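Local atomic coordinates of secreted effector protein SifA (Salmonella typhimurium, PDB entry 3CXB), a protein that is secreted into host cells, where it interacts with PLEKHM2 and is required for endosomal tubulation and the formation of Salmonella-induced filaments. Residues Arg99-Asp102 with Asn107-Leu110. Sequence-based numbering, arbitrary orientation.
Sequences RIMD and NELL
The side chain of I100 overlaps that of L110 on one face of an antiparallel hairpin, with I100 CD1 lying 3.5 Å from L110 CD2 and also reaching L110 CB. The register identifies a classic beta bulge: L109 and L110 both stand opposite I100. The I100 carbonyl is accordingly shared, I100 O accepting from L109 N at 2.8 Å and more weakly from L110 N at 3.3 Å. In return I100 N donates to L110 O at 3.0 Å, which closes the hydrogen-bonded pair. The extra residue points its side chain at the partner strand, where the L109 methyl CD1 meets I100 CG2 at 4.2 Å and CD2 crosses near OD2 of D102, at van der Waals distance.

On the other face, bends at chi2 (-63°) and chi3 bring the end of M101 back beside the E108 CB-CG stem, although M101 CB points away from 107-110. E108 extends beyond CG and forms a salt bridge from OE1 to R99 NH2 at 3.1 Å. The carboxylate is approached on its anti side, 21° out of its plane, and stands almost perpendicular to the guanidinium (83°), a skewed single-bond pairing rather than a flat two-bond fork. OE1 also forms a salt bridge with R111 NH2, its stronger partner.

Strand 84-87 flanks 96-101 and strand 118-123 flanks 108-114 in the five-stranded sheet. I34 of helix 25-34 packs on I100, while M53 and L54 of helix 42-54 pack on L110, so the I100-L110 face is covered by helices.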
loop_
_atom_site.group_PDB
_atom_site.type_symbol
_atom_site.label_atom_id
_atom_site.label_comp_id
_atom_site.label_asym_id
_atom_site.label_seq_id
_atom_site.Cartn_x
_atom_site.Cartn_y
_atom_site.Cartn_z
ATOM N N ARG A 99 -13.121 -4.583 10.435
ATOM C CA ARG A 99 -13.735 -5.637 11.211
ATOM C C ARG A 99 -14.678 -6.531 10.434
ATOM O O ARG A 99 -15.160 -6.170 9.370
ATOM C CB ARG A 99 -14.481 -5.016 12.379
ATOM C CG ARG A 99 -15.348 -3.863 11.960
ATOM C CD ARG A 99 -16.113 -3.295 13.139
ATOM N NE ARG A 99 -17.011 -2.224 12.709
ATOM C CZ ARG A 99 -17.988 -1.716 13.451
ATOM N NH1 ARG A 99 -18.743 -0.746 12.953
ATOM N NH2 ARG A 99 -18.213 -2.176 14.680
ATOM N N ILE A 100 -14.935 -7.706 10.988
ATOM C CA ILE A 100 -15.833 -8.666 10.388
ATOM C C ILE A 100 -16.935 -8.862 11.413
ATOM O O ILE A 100 -16.660 -9.360 12.508
ATOM C CB ILE A 100 -15.131 -10.028 10.171
ATOM C CG1 ILE A 100 -13.875 -9.850 9.309
ATOM C CG2 ILE A 100 -16.092 -11.014 9.506
ATOM C CD1 ILE A 100 -13.106 -11.138 9.073
ATOM N N MET A 101 -18.167 -8.485 11.067
ATOM C CA MET A 101 -19.316 -8.613 11.974
ATOM C C MET A 101 -20.035 -9.941 11.817
ATOM O O MET A 101 -19.620 -10.788 11.038
ATOM C CB MET A 101 -20.322 -7.493 11.721
ATOM C CG MET A 101 -19.766 -6.102 11.884
ATOM S SD MET A 101 -19.239 -5.801 13.556
ATOM C CE MET A 101 -17.512 -6.269 13.411
ATOM N N ASP A 102 -21.123 -10.118 12.556
ATOM C CA ASP A 102 -21.900 -11.349 12.468
ATOM C C ASP A 102 -23.154 -11.033 11.661
ATOM O O ASP A 102 -23.412 -9.872 11.351
ATOM C CB ASP A 102 -22.293 -11.845 13.864
ATOM C CG ASP A 102 -22.626 -13.335 13.888
ATOM O OD1 ASP A 102 -23.472 -13.786 13.083
ATOM O OD2 ASP A 102 -22.041 -14.063 14.720
ATOM N N ASN A 107 -22.339 -8.084 17.577
ATOM C CA ASN A 107 -20.950 -7.962 18.023
ATOM C C ASN A 107 -19.896 -8.061 16.904
ATOM O O ASN A 107 -20.215 -8.014 15.709
ATOM C CB ASN A 107 -20.643 -9.002 19.119
ATOM C CG ASN A 107 -21.478 -8.796 20.386
ATOM O OD1 ASN A 107 -21.402 -7.751 21.040
ATOM N ND2 ASN A 107 -22.269 -9.801 20.737
ATOM N N GLU A 108 -18.637 -8.199 17.309
ATOM C CA GLU A 108 -17.528 -8.273 16.370
ATOM C C GLU A 108 -16.792 -9.604 16.374
ATOM O O GLU A 108 -16.338 -10.074 17.415
ATOM C CB GLU A 108 -16.530 -7.163 16.670
ATOM C CG GLU A 108 -17.130 -5.771 16.655
ATOM C CD GLU A 108 -16.121 -4.712 17.027
ATOM O OE1 GLU A 108 -16.413 -3.518 16.819
ATOM O OE2 GLU A 108 -15.037 -5.071 17.536
ATOM N N LEU A 109 -16.666 -10.196 15.190
ATOM C CA LEU A 109 -15.981 -11.471 15.008
ATOM C C LEU A 109 -14.455 -11.290 14.955
ATOM O O LEU A 109 -13.688 -12.106 15.493
ATOM C CB LEU A 109 -16.472 -12.131 13.718
ATOM C CG LEU A 109 -17.925 -12.628 13.710
ATOM C CD1 LEU A 109 -18.220 -13.241 12.372
ATOM C CD2 LEU A 109 -18.161 -13.659 14.829
ATOM N N LEU A 110 -14.029 -10.209 14.311
ATOM C CA LEU A 110 -12.617 -9.886 14.172
ATOM C C LEU A 110 -12.508 -8.378 14.137
ATOM O O LEU A 110 -13.194 -7.713 13.372
ATOM C CB LEU A 110 -12.067 -10.488 12.875
ATOM C CG LEU A 110 -10.587 -10.310 12.525
ATOM C CD1 LEU A 110 -9.744 -11.137 13.481
ATOM C CD2 LEU A 110 -10.335 -10.742 11.093
#